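Local coordinates for aldehyde dehydrogenase family protein (Pseudomonas syringae pv. tomato, PDB 6X9L) that oxidises long-chain aliphatic aldehydes with NAD as the electron acceptor, as a member of the aldehyde dehydrogenase family, at residues A[17-22]-A[209-214]; A[153-158]-A[180-185]; A[158-163]-A[284-289]. The protein carries 1 engineered substitution. All blocks are in the same frame, centred on the assembly; numbering follows the deposited sequence.

Interaction 1: residues A[17-22]-A[209-214]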
loop_
_atom_site.group_PDB
_atom_site.type_symbol
_atom_site.label_atom_id
_atom_site.label_comp_id
_atom_site.label_asym_id
_atom_site.label_seq_id
_atom_site.Cartn_x
_atom_site.Cartn_y
_atom_site.Cartn_z
ATOM N N GLN A 17 15.456 30.604 -8.187
ATOM C CA GLN A 17 14.101 30.874 -7.731
ATOM C C GLN A 17 13.073 30.624 -8.824
ATOM O O GLN A 17 12.040 31.299 -8.900
ATOM C CB GLN A 17 14.001 32.290 -7.180
ATOM C CG GLN A 17 14.455 32.298 -5.753
ATOM C CD GLN A 17 14.969 33.622 -5.311
ATOM O OE1 GLN A 17 14.396 34.241 -4.429
ATOM N NE2 GLN A 17 16.072 34.062 -5.895
ATOM N N LYS A 18 13.349 29.631 -9.653
ATOM C CA LYS A 18 12.418 29.132 -10.643
ATOM C C LYS A 18 12.054 27.693 -10.297
ATOM O O LYS A 18 12.660 27.066 -9.419
ATOM C CB LYS A 18 13.018 29.229 -12.055
ATOM C CG LYS A 18 13.536 30.607 -12.374
ATOM C CD LYS A 18 13.058 31.079 -13.729
ATOM C CE LYS A 18 13.123 32.590 -13.848
ATOM N NZ LYS A 18 14.086 32.971 -14.907
ATOM N N PHE A 19 11.032 27.182 -10.985
ATOM C CA PHE A 19 10.638 25.787 -10.899
ATOM C C PHE A 19 10.868 25.138 -12.257
ATOM O O PHE A 19 10.837 25.812 -13.289
ATOM C CB PHE A 19 9.165 25.644 -10.467
ATOM C CG PHE A 19 8.863 26.233 -9.107
ATOM C CD1 PHE A 19 9.810 26.205 -8.089
ATOM C CD2 PHE A 19 7.636 26.837 -8.851
ATOM C CE1 PHE A 19 9.526 26.767 -6.837
ATOM C CE2 PHE A 19 7.349 27.395 -7.604
ATOM C CZ PHE A 19 8.294 27.362 -6.603
ATOM N N TYR A 20 11.124 23.824 -12.262
ATOM C CA TYR A 20 11.264 23.083 -13.515
ATOM C C TYR A 20 9.940 22.385 -13.822
ATOM O O TYR A 20 9.614 21.336 -13.245
ATOM C CB TYR A 20 12.419 22.095 -13.469
ATOM C CG TYR A 20 12.698 21.504 -14.844
ATOM C CD1 TYR A 20 13.434 22.209 -15.786
ATOM C CD2 TYR A 20 12.203 20.260 -15.206
ATOM C CE1 TYR A 20 13.687 21.680 -17.055
ATOM C CE2 TYR A 20 12.447 19.724 -16.464
ATOM C CZ TYR A 20 13.195 20.436 -17.388
ATOM O OH TYR A 20 13.443 19.895 -18.639
ATOM N N ILE A 21 9.189 22.971 -14.751
ATOM C CA ILE A 21 7.853 22.526 -15.101
ATOM C C ILE A 21 7.771 22.422 -16.618
ATOM O O ILE A 21 8.015 23.407 -17.324
ATOM C CB ILE A 21 6.786 23.484 -14.555
ATOM C CG1 ILE A 21 6.866 23.510 -13.033
ATOM C CG2 ILE A 21 5.386 23.087 -15.029
ATOM C CD1 ILE A 21 5.776 24.300 -12.393
ATOM N N ASP A 22 7.463 21.223 -17.116
ATOM C CA ASP A 22 7.111 21.016 -18.518
ATOM C C ASP A 22 8.282 21.324 -19.454
ATOM O O ASP A 22 8.093 21.838 -20.559
ATOM C CB ASP A 22 5.888 21.850 -18.889
ATOM C CG ASP A 22 5.277 21.438 -20.206
ATOM O OD1 ASP A 22 5.446 20.272 -20.615
ATOM O OD2 ASP A 22 4.621 22.289 -20.835
ATOM N N ASN A 209 9.135 17.010 -13.029
ATOM C CA ASN A 209 8.833 18.381 -12.648
ATOM C C ASN A 209 9.294 18.640 -11.224
ATOM O O ASN A 209 9.112 17.796 -10.344
ATOM C CB ASN A 209 7.351 18.654 -12.795
ATOM C CG ASN A 209 6.878 18.462 -14.218
ATOM O OD1 ASN A 209 7.097 19.310 -15.065
ATOM N ND2 ASN A 209 6.243 17.336 -14.485
ATOM N N LEU A 210 9.900 19.813 -11.013
ATOM C CA LEU A 210 10.476 20.208 -9.733
ATOM C C LEU A 210 9.777 21.454 -9.185
ATOM O O LEU A 210 9.693 22.486 -9.869
ATOM C CB LEU A 210 11.970 20.469 -9.894
ATOM C CG LEU A 210 12.774 20.543 -8.605
ATOM C CD1 LEU A 210 14.197 20.212 -8.916
ATOM C CD2 LEU A 210 12.683 21.929 -8.035
ATOM N N VAL A 211 9.272 21.367 -7.956
ATOM C CA VAL A 211 8.739 22.534 -7.267
ATOM C C VAL A 211 9.347 22.584 -5.873
ATOM O O VAL A 211 9.364 21.581 -5.151
ATOM C CB VAL A 211 7.197 22.529 -7.179
ATOM C CG1 VAL A 211 6.713 23.800 -6.505
ATOM C CG2 VAL A 211 6.565 22.382 -8.559
ATOM N N ASN A 212 9.843 23.751 -5.491
ATOM C CA ASN A 212 10.369 23.956 -4.155
ATOM C C ASN A 212 9.288 24.539 -3.255
ATOM O O ASN A 212 8.337 25.174 -3.718
ATOM C CB ASN A 212 11.585 24.876 -4.200
ATOM C CG ASN A 212 12.816 24.174 -4.705
ATOM O OD1 ASN A 212 13.070 23.020 -4.349
ATOM N ND2 ASN A 212 13.594 24.862 -5.543
ATOM N N GLY A 213 9.441 24.301 -1.962
ATOM C CA GLY A 213 8.578 24.937 -0.983
ATOM C C GLY A 213 8.471 24.110 0.283
ATOM O O GLY A 213 9.138 23.090 0.455
ATOM N N SER A 214 7.608 24.586 1.176
ATOM C CA SER A 214 7.438 23.928 2.459
ATOM C C SER A 214 6.676 22.619 2.286
ATOM O O SER A 214 5.912 22.435 1.328
ATOM C CB SER A 214 6.694 24.837 3.429
ATOM O OG SER A 214 5.299 24.811 3.157
HETATM O O HOH W 1 13.322 27.439 -6.883
#
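Tyr20 O is gripped from the Leu210 side by a strong backbone bond, with Leu210 N at 2.7 Å, and by a CA-H...O contact from Asn209 CA at 3.1 Å. The return bond, from Tyr20 N to Leu210 O, is weak, its N-H...O angle bent to 133°. Together they make a single antiparallel, hydrogen-bonded bridge, Tyr20 with Leu210. The side chains of this pair meet only at their CB atoms. Beyond them the Tyr20 phenol leads off to hydrogen-bond His199 through OH, and Leu210 packs on Ala191 and Ala195 of helix 188-201.

Side chains extend the contact at both ends of the bridge. Toward Asp22, the amide of Asn209 crosses Ile21 at about a right angle, and its OD1 takes the N-H of Asp22 at 2.8 Å. That donor lies almost on the line of the CG-OD1 bond. The other end of the amide, ND2, is held by Gly206 O, which should fix the turn of the group. On the Phe19 side the direct side-chain contacts are mostly apolar. Val211 CG1, anti to its own backbone N (chi1 -178°), rests over the middle of the Phe19 ring in a CH-pi contact, 3.8 Å from the ring centroid. The ring's CE1 comes to 3.8 Å from Asn212 CB. The polar link at this end is a water that accepts from Asn212 ND2 and donates to Lys18 O at 2.6 Å.

Strand 19-21 also pairs with strand 24-26, while strand 208-210 runs parallel to strand 178-182. The arrangement is that of an N-terminal beta hairpin docked antiparallel, through one bridge, onto an outer strand of a Rossmann-like NAD-binding sheet.

Interaction 2: residues A[153-158]-A[180-185]; sequences ALITPW and VLKPSE. With NAD (nicotinamide-adenine-dinucleotide), chain D.
The beta-alpha-beta unit of the NAD site, made of strand 143-155, helix 161-174 and strand 178-182, brings its two strands side by side here, and the loops that follow them receive the cofactor. The strands run parallel with a crossing angle of -20°. Leu154 sits at the centre of the pairing: its N donates to Val180 O at 3.0 Å and its O accepts from Lys182 N at 2.8 Å. A weak bond from Thr156 N to Lys182 O continues the pairing as the strands end. On one face Leu181 CD1 reaches Leu154 CB at 4.0 Å and passes on to Thr156 OG1, the side chains of Leu181 and Thr156 crossing nearly at right angles.

Past the strands, one water joins the loops, donating to Pro157 O and accepting from Ser184 N. Ser184 OG lies at the edge of the Trp158 indole, in its plane and 3.3 Å from Trp158 CB, while it hydrogen-bonds Leu186 N. The same indole gives a weak bond from NE1 to O2N of the NAD pyrophosphate.

The adenosine ribose is gripped from both loops. Its O3B donates to Thr156 O at 2.8 Å, and its O2B donates to Glu185 OE1 at 2.9 Å. Lys182, its chain bent at chi3 (84°) and chi4, curls NZ toward both hydroxyls in weak bonds. NZ is also hydrogen-bonded to Gly213 O, and its weak salt bridge to Glu185 OE1 probably helps to position that carboxylate beside O2B. Ile155 lies against the ribose and adenine.

Helix 161-174 packs on the Leu154 and Leu181 face through Val169 and Ile165. Helix 215-224 covers Ala153, Val180 and Lys182 on the other face, and strand 230-234 pairs with strand 143-155 beside them.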
loop_
_atom_site.group_PDB
_atom_site.type_symbol
_atom_site.label_atom_id
_atom_site.label_comp_id
_atom_site.label_asym_id
_atom_site.label_seq_id
_atom_site.Cartn_x
_atom_site.Cartn_y
_atom_site.Cartn_z
ATOM N N ALA A 153 3.553 11.951 -7.019
ATOM C CA ALA A 153 4.142 12.982 -6.170
ATOM C C ALA A 153 5.287 12.389 -5.358
ATOM O O ALA A 153 5.103 11.385 -4.661
ATOM C CB ALA A 153 3.103 13.585 -5.223
ATOM N N LEU A 154 6.460 13.009 -5.438
ATOM C CA LEU A 154 7.633 12.553 -4.704
ATOM C C LEU A 154 8.096 13.641 -3.746
ATOM O O LEU A 154 8.332 14.785 -4.159
ATOM C CB LEU A 154 8.763 12.183 -5.658
ATOM C CG LEU A 154 8.293 11.428 -6.901
ATOM C CD1 LEU A 154 9.472 11.248 -7.890
ATOM C CD2 LEU A 154 7.620 10.091 -6.535
ATOM N N ILE A 155 8.241 13.276 -2.476
ATOM C CA ILE A 155 8.705 14.182 -1.436
ATOM C C ILE A 155 9.917 13.537 -0.758
ATOM O O ILE A 155 9.859 12.368 -0.344
ATOM C CB ILE A 155 7.586 14.487 -0.421
ATOM C CG1 ILE A 155 6.365 15.066 -1.136
ATOM C CG2 ILE A 155 8.056 15.439 0.634
ATOM C CD1 ILE A 155 5.185 15.239 -0.217
ATOM N N THR A 156 11.006 14.291 -0.643
ATOM C CA THR A 156 12.271 13.745 -0.182
ATOM C C THR A 156 12.890 14.573 0.939
ATOM O O THR A 156 12.607 15.770 1.088
ATOM C CB THR A 156 13.255 13.623 -1.356
ATOM O OG1 THR A 156 13.277 14.845 -2.095
ATOM C CG2 THR A 156 12.837 12.472 -2.274
ATOM N N PRO A 157 13.761 13.937 1.766
ATOM C CA PRO A 157 14.379 14.628 2.907
ATOM C C PRO A 157 15.734 15.214 2.540
ATOM O O PRO A 157 16.141 15.165 1.377
ATOM C CB PRO A 157 14.518 13.500 3.926
ATOM C CG PRO A 157 14.925 12.325 3.011
ATOM C CD PRO A 157 14.195 12.528 1.695
ATOM N N TRP A 158 16.475 15.727 3.527
ATOM C CA TRP A 158 17.715 16.445 3.237
ATOM C C TRP A 158 18.993 15.665 3.542
ATOM O O TRP A 158 20.083 16.155 3.215
ATOM C CB TRP A 158 17.744 17.755 4.022
ATOM C CG TRP A 158 17.394 17.561 5.473
ATOM C CD1 TRP A 158 16.225 17.928 6.092
ATOM C CD2 TRP A 158 18.215 16.970 6.491
ATOM N NE1 TRP A 158 16.275 17.598 7.411
ATOM C CE2 TRP A 158 17.486 17.011 7.686
ATOM C CE3 TRP A 158 19.497 16.418 6.504
ATOM C CZ2 TRP A 158 18.001 16.508 8.894
ATOM C CZ3 TRP A 158 19.995 15.916 7.701
ATOM C CH2 TRP A 158 19.259 15.964 8.869
ATOM N N VAL A 180 6.202 14.633 -10.294
ATOM C CA VAL A 180 6.439 15.980 -9.762
ATOM C C VAL A 180 7.082 15.841 -8.384
ATOM O O VAL A 180 6.526 15.183 -7.493
ATOM C CB VAL A 180 5.155 16.810 -9.674
ATOM C CG1 VAL A 180 4.192 16.151 -8.769
ATOM C CG2 VAL A 180 5.474 18.159 -9.107
ATOM N N LEU A 181 8.253 16.458 -8.214
ATOM C CA LEU A 181 9.107 16.260 -7.051
ATOM C C LEU A 181 9.154 17.532 -6.218
ATOM O O LEU A 181 9.387 18.621 -6.755
ATOM C CB LEU A 181 10.532 15.876 -7.480
ATOM C CG LEU A 181 11.660 16.080 -6.452
ATOM C CD1 LEU A 181 11.474 15.146 -5.248
ATOM C CD2 LEU A 181 13.039 15.881 -7.071
ATOM N N LYS A 182 8.937 17.394 -4.909
ATOM C CA LYS A 182 9.242 18.478 -3.984
ATOM C C LYS A 182 10.456 18.080 -3.161
ATOM O O LYS A 182 10.338 17.212 -2.280
ATOM C CB LYS A 182 8.061 18.790 -3.064
ATOM C CG LYS A 182 8.238 20.128 -2.330
ATOM C CD LYS A 182 7.553 20.184 -0.970
ATOM C CE LYS A 182 8.423 19.571 0.123
ATOM N NZ LYS A 182 9.735 20.267 0.250
ATOM N N PRO A 183 11.635 18.649 -3.411
ATOM C CA PRO A 183 12.802 18.325 -2.579
ATOM C C PRO A 183 12.639 18.937 -1.206
ATOM O O PRO A 183 11.776 19.777 -0.962
ATOM C CB PRO A 183 13.989 18.961 -3.314
ATOM C CG PRO A 183 13.439 19.462 -4.636
ATOM C CD PRO A 183 11.951 19.651 -4.442
ATOM N N SER A 184 13.503 18.512 -0.300
ATOM C CA SER A 184 13.616 19.183 0.985
ATOM C C SER A 184 13.972 20.656 0.782
ATOM O O SER A 184 14.875 20.995 0.007
ATOM C CB SER A 184 14.668 18.485 1.821
ATOM O OG SER A 184 15.019 19.267 2.940
ATOM N N GLU A 185 13.253 21.542 1.473
ATOM C CA GLU A 185 13.639 22.943 1.415
ATOM C C GLU A 185 14.948 23.200 2.144
ATOM O O GLU A 185 15.509 24.292 2.009
ATOM C CB GLU A 185 12.532 23.830 1.978
ATOM C CG GLU A 185 12.148 23.557 3.438
ATOM C CD GLU A 185 11.293 22.298 3.628
ATOM O OE1 GLU A 185 11.422 21.347 2.819
ATOM O OE2 GLU A 185 10.496 22.254 4.598
HETATM P PA NAD D . 10.436 15.578 7.458
HETATM O O1A NAD D . 9.454 14.503 7.762
HETATM O O2A NAD D . 10.383 16.712 8.407
HETATM O O5B NAD D . 10.269 16.109 5.938
HETATM C C5B NAD D . 10.362 15.225 4.837
HETATM C C4B NAD D . 9.746 15.870 3.587
HETATM O O4B NAD D . 8.375 16.113 3.826
HETATM C C3B NAD D . 10.342 17.230 3.253
HETATM O O3B NAD D . 10.384 17.356 1.837
HETATM C C2B NAD D . 9.348 18.225 3.827
HETATM O O2B NAD D . 9.317 19.449 3.125
HETATM C C1B NAD D . 8.064 17.481 3.587
HETATM N N9A NAD D . 7.000 17.805 4.528
HETATM C C8A NAD D . 7.098 18.243 5.832
HETATM N N7A NAD D . 5.836 18.338 6.317
HETATM C C5A NAD D . 4.962 17.973 5.350
HETATM C C6A NAD D . 3.580 17.885 5.308
HETATM N N6A NAD D . 2.868 18.048 6.423
HETATM N N1A NAD D . 2.973 17.449 4.149
HETATM C C2A NAD D . 3.719 17.107 3.046
HETATM N N3A NAD D . 5.095 17.193 3.087
HETATM C C4A NAD D . 5.689 17.625 4.224
HETATM O O3 NAD D . 11.884 14.888 7.316
HETATM P PN NAD D . 13.189 15.078 8.238
HETATM O O1N NAD D . 12.893 14.612 9.614
HETATM O O2N NAD D . 13.749 16.424 8.030
HETATM O O5D NAD D . 14.041 13.947 7.423
HETATM C C5D NAD D . 14.724 12.949 8.140
HETATM C C4D NAD D . 13.764 11.784 8.396
HETATM O O4D NAD D . 13.595 11.032 7.207
HETATM C C3D NAD D . 14.333 10.837 9.434
HETATM O O3D NAD D . 13.276 10.309 10.196
HETATM C C2D NAD D . 14.884 9.723 8.581
HETATM O O2D NAD D . 14.979 8.501 9.280
HETATM C C1D NAD D . 13.852 9.667 7.459
HETATM N N1N NAD D . 14.445 8.926 6.339
HETATM C C2N NAD D . 13.934 7.705 5.996
HETATM C C3N NAD D . 14.516 6.969 4.973
HETATM C C7N NAD D . 14.005 5.619 4.572
HETATM O O7N NAD D . 14.460 5.113 3.343
HETATM N N7N NAD D . 13.173 4.922 5.350
HETATM C C4N NAD D . 15.624 7.473 4.302
HETATM C C5N NAD D . 16.139 8.709 4.667
HETATM C C6N NAD D . 15.547 9.427 5.700
HETATM O O HOH W 2 15.102 16.231 -1.282
#

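Interaction 3: residues A[158-163]-A[284-289]; sequences WNWPLY and FRNVGQ. With OYA (octanal), chain C; NAD (nicotinamide-adenine-dinucleotide), chain D.
Asn159 meets Gln289 along most of its side chain. Its CB lies 3.2 Å from Gln289 O, and CG, set between the backbone N and carbonyl carbon (chi1 66°), turns the amide toward both Gln289 and the cofactor. OD1 comes 3.6 Å from C6N of the NAD nicotinamide. ND2 donates to Gln289 O at 2.9 Å, that oxygen lying in the Asn159 amide plane; at 3.8 Å from the octanal oxygen OAB, ND2 is too far for a hydrogen bond.

Asn286 closes the group: its ND2 reaches Gln289 O from the opposite face and also donates to Asn159 O at 3.0 Å. Its own carbonyl takes Gln289 NE2, while Gln289 OE1 bonds Ala334 N and packs against Trp158 CH2. Beside this network, the Trp160 indole slides past Asn286 and offers one face to C11 of octanal, 3.6 Å above its plane.

In this complex OAB accepts instead from the backbone N of the engineered Ala291. A buried amide network thus fixes the rotation of Asn159 near the aldehyde oxygen; the site resembles the oxyanion hole of the family, in which an asparagine amide and a backbone N-H probably polarise the carbonyl.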
loop_
_atom_site.group_PDB
_atom_site.type_symbol
_atom_site.label_atom_id
_atom_site.label_comp_id
_atom_site.label_asym_id
_atom_site.label_seq_id
_atom_site.Cartn_x
_atom_site.Cartn_y
_atom_site.Cartn_z
ATOM N N TRP A 158 16.475 15.727 3.527
ATOM C CA TRP A 158 17.715 16.445 3.237
ATOM C C TRP A 158 18.993 15.665 3.542
ATOM O O TRP A 158 20.083 16.155 3.215
ATOM C CB TRP A 158 17.744 17.755 4.022
ATOM C CG TRP A 158 17.394 17.561 5.473
ATOM C CD1 TRP A 158 16.225 17.928 6.092
ATOM C CD2 TRP A 158 18.215 16.970 6.491
ATOM N NE1 TRP A 158 16.275 17.598 7.411
ATOM C CE2 TRP A 158 17.486 17.011 7.686
ATOM C CE3 TRP A 158 19.497 16.418 6.504
ATOM C CZ2 TRP A 158 18.001 16.508 8.894
ATOM C CZ3 TRP A 158 19.995 15.916 7.701
ATOM C CH2 TRP A 158 19.259 15.964 8.869
ATOM N N ASN A 159 18.895 14.473 4.147
ATOM C CA ASN A 159 20.073 13.818 4.724
ATOM C C ASN A 159 20.876 13.051 3.674
ATOM O O ASN A 159 22.111 12.972 3.757
ATOM C CB ASN A 159 19.652 12.873 5.846
ATOM C CG ASN A 159 18.842 11.711 5.334
ATOM O OD1 ASN A 159 17.944 11.890 4.498
ATOM N ND2 ASN A 159 19.176 10.511 5.789
ATOM N N TRP A 160 20.194 12.465 2.697
ATOM C CA TRP A 160 20.822 11.859 1.525
ATOM C C TRP A 160 20.119 12.414 0.286
ATOM O O TRP A 160 19.432 11.681 -0.437
ATOM C CB TRP A 160 20.733 10.339 1.576
ATOM C CG TRP A 160 21.609 9.711 2.584
ATOM C CD1 TRP A 160 21.350 9.531 3.918
ATOM C CD2 TRP A 160 22.898 9.147 2.346
ATOM N NE1 TRP A 160 22.408 8.892 4.523
ATOM C CE2 TRP A 160 23.373 8.648 3.579
ATOM C CE3 TRP A 160 23.695 9.003 1.203
ATOM C CZ2 TRP A 160 24.615 8.017 3.700
ATOM C CZ3 TRP A 160 24.930 8.378 1.328
ATOM C CH2 TRP A 160 25.374 7.888 2.567
ATOM N N PRO A 161 20.305 13.708 -0.006
ATOM C CA PRO A 161 19.342 14.402 -0.889
ATOM C C PRO A 161 19.292 13.859 -2.315
ATOM O O PRO A 161 18.201 13.522 -2.805
ATOM C CB PRO A 161 19.803 15.869 -0.830
ATOM C CG PRO A 161 21.227 15.830 -0.346
ATOM C CD PRO A 161 21.380 14.592 0.487
ATOM N N LEU A 162 20.440 13.754 -2.997
ATOM C CA LEU A 162 20.426 13.220 -4.354
ATOM C C LEU A 162 19.992 11.761 -4.359
ATOM O O LEU A 162 19.153 11.345 -5.168
ATOM C CB LEU A 162 21.806 13.356 -4.983
ATOM C CG LEU A 162 21.826 12.996 -6.459
ATOM C CD1 LEU A 162 20.856 13.883 -7.224
ATOM C CD2 LEU A 162 23.224 13.157 -6.998
ATOM N N TYR A 163 20.593 10.965 -3.474
ATOM C CA TYR A 163 20.291 9.544 -3.357
ATOM C C TYR A 163 18.787 9.288 -3.163
ATOM O O TYR A 163 18.215 8.394 -3.804
ATOM C CB TYR A 163 21.132 8.992 -2.196
ATOM C CG TYR A 163 20.899 7.562 -1.721
ATOM C CD1 TYR A 163 19.768 7.214 -0.992
ATOM C CD2 TYR A 163 21.864 6.577 -1.932
ATOM C CE1 TYR A 163 19.579 5.920 -0.534
ATOM C CE2 TYR A 163 21.684 5.278 -1.470
ATOM C CZ TYR A 163 20.536 4.954 -0.769
ATOM O OH TYR A 163 20.348 3.659 -0.309
ATOM N N PHE A 284 27.299 6.234 13.304
ATOM C CA PHE A 284 27.627 7.647 13.131
ATOM C C PHE A 284 27.861 8.042 11.673
ATOM O O PHE A 284 28.262 9.183 11.417
ATOM C CB PHE A 284 28.871 8.029 13.958
ATOM C CG PHE A 284 28.691 7.925 15.468
ATOM C CD1 PHE A 284 27.430 7.779 16.037
ATOM C CD2 PHE A 284 29.792 7.983 16.312
ATOM C CE1 PHE A 284 27.271 7.683 17.423
ATOM C CE2 PHE A 284 29.637 7.883 17.692
ATOM C CZ PHE A 284 28.370 7.744 18.248
ATOM N N ARG A 285 27.627 7.146 10.713
ATOM C CA ARG A 285 27.740 7.522 9.306
ATOM C C ARG A 285 26.789 8.672 8.985
ATOM O O ARG A 285 25.640 8.702 9.438
ATOM C CB ARG A 285 27.446 6.313 8.415
ATOM C CG ARG A 285 27.538 6.581 6.913
ATOM C CD ARG A 285 28.367 5.528 6.139
ATOM N NE ARG A 285 27.817 4.170 6.207
ATOM C CZ ARG A 285 28.388 3.152 6.863
ATOM N NH1 ARG A 285 29.540 3.320 7.516
ATOM N NH2 ARG A 285 27.800 1.963 6.868
ATOM N N ASN A 286 27.273 9.628 8.199
ATOM C CA ASN A 286 26.485 10.810 7.864
ATOM C C ASN A 286 26.073 11.531 9.147
ATOM O O ASN A 286 24.979 12.090 9.255
ATOM C CB ASN A 286 25.267 10.441 6.998
ATOM C CG ASN A 286 24.723 11.635 6.197
ATOM O OD1 ASN A 286 25.483 12.402 5.591
ATOM N ND2 ASN A 286 23.400 11.790 6.194
ATOM N N VAL A 287 26.971 11.488 10.131
ATOM C CA VAL A 287 26.838 12.077 11.465
ATOM C C VAL A 287 25.492 11.682 12.074
ATOM O O VAL A 287 24.765 12.511 12.638
ATOM C CB VAL A 287 27.083 13.607 11.419
ATOM C CG1 VAL A 287 26.286 14.254 10.351
ATOM C CG2 VAL A 287 26.830 14.271 12.770
ATOM N N GLY A 288 25.174 10.389 11.996
ATOM C CA GLY A 288 23.929 9.887 12.522
ATOM C C GLY A 288 22.677 10.300 11.779
ATOM O O GLY A 288 21.583 9.945 12.220
ATOM N N GLN A 289 22.784 11.041 10.676
ATOM C CA GLN A 289 21.594 11.554 9.997
ATOM C C GLN A 289 21.152 10.557 8.928
ATOM O O GLN A 289 21.269 10.776 7.723
ATOM C CB GLN A 289 21.866 12.930 9.419
ATOM C CG GLN A 289 22.207 13.986 10.467
ATOM C CD GLN A 289 22.787 15.238 9.843
ATOM O OE1 GLN A 289 22.336 16.357 10.105
ATOM N NE2 GLN A 289 23.786 15.054 8.997
HETATM C C14 OYA C . 25.806 2.551 3.245
HETATM C C5 OYA C . 24.602 3.363 3.684
HETATM C C6 OYA C . 23.812 3.771 2.455
HETATM C C11 OYA C . 22.915 4.938 2.798
HETATM C C7 OYA C . 21.627 4.463 3.449
HETATM C C8 OYA C . 20.745 5.692 3.655
HETATM C C9 OYA C . 19.286 5.333 3.913
HETATM C C10 OYA C . 18.873 5.699 5.324
HETATM O OAB OYA C . 18.469 6.819 5.563
HETATM P PA NAD D . 10.436 15.578 7.458
HETATM O O1A NAD D . 9.454 14.503 7.762
HETATM O O2A NAD D . 10.383 16.712 8.407
HETATM O O5B NAD D . 10.269 16.109 5.938
HETATM C C5B NAD D . 10.362 15.225 4.837
HETATM C C4B NAD D . 9.746 15.870 3.587
HETATM O O4B NAD D . 8.375 16.113 3.826
HETATM C C3B NAD D . 10.342 17.230 3.253
HETATM O O3B NAD D . 10.384 17.356 1.837
HETATM C C2B NAD D . 9.348 18.225 3.827
HETATM O O2B NAD D . 9.317 19.449 3.125
HETATM C C1B NAD D . 8.064 17.481 3.587
HETATM N N9A NAD D . 7.000 17.805 4.528
HETATM C C8A NAD D . 7.098 18.243 5.832
HETATM N N7A NAD D . 5.836 18.338 6.317
HETATM C C5A NAD D . 4.962 17.973 5.350
HETATM C C6A NAD D . 3.580 17.885 5.308
HETATM N N6A NAD D . 2.868 18.048 6.423
HETATM N N1A NAD D . 2.973 17.449 4.149
HETATM C C2A NAD D . 3.719 17.107 3.046
HETATM N N3A NAD D . 5.095 17.193 3.087
HETATM C C4A NAD D . 5.689 17.625 4.224
HETATM O O3 NAD D . 11.884 14.888 7.316
HETATM P PN NAD D . 13.189 15.078 8.238
HETATM O O1N NAD D . 12.893 14.612 9.614
HETATM O O2N NAD D . 13.749 16.424 8.030
HETATM O O5D NAD D . 14.041 13.947 7.423
HETATM C C5D NAD D . 14.724 12.949 8.140
HETATM C C4D NAD D . 13.764 11.784 8.396
HETATM O O4D NAD D . 13.595 11.032 7.207
HETATM C C3D NAD D . 14.333 10.837 9.434
HETATM O O3D NAD D . 13.276 10.309 10.196
HETATM C C2D NAD D . 14.884 9.723 8.581
HETATM O O2D NAD D . 14.979 8.501 9.280
HETATM C C1D NAD D . 13.852 9.667 7.459
HETATM N N1N NAD D . 14.445 8.926 6.339
HETATM C C2N NAD D . 13.934 7.705 5.996
HETATM C C3N NAD D . 14.516 6.969 4.973
HETATM C C7N NAD D . 14.005 5.619 4.572
HETATM O O7N NAD D . 14.460 5.113 3.343
HETATM N N7N NAD D . 13.173 4.922 5.350
HETATM C C4N NAD D . 15.624 7.473 4.302
HETATM C C5N NAD D . 16.139 8.709 4.667
HETATM C C6N NAD D . 15.547 9.427 5.700
#

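All three contacts are buried, though their distance from the centre of the chain differs: about 20 Å for the centre of interaction 1, 11 Å for interaction 2 and 8 Å for interaction 3. Interactions 1 and 2 share one sheet, where Asn209 O and Leu181 N probably bond, and Gly213 O receives Lys182 NZ, tying the outer strand to the ribose site. Interactions 2 and 3 overlap at Trp158 and both touch NAD, one chiefly at its adenosine ribose and pyrophosphate, the other beside the nicotinamide and octanal. The chemistry shifts accordingly, from one strand bridge flanked by apolar packing and an asparagine-to-backbone bond, through strand pairing with a charged ribose grip, to side-chain amides holding loops.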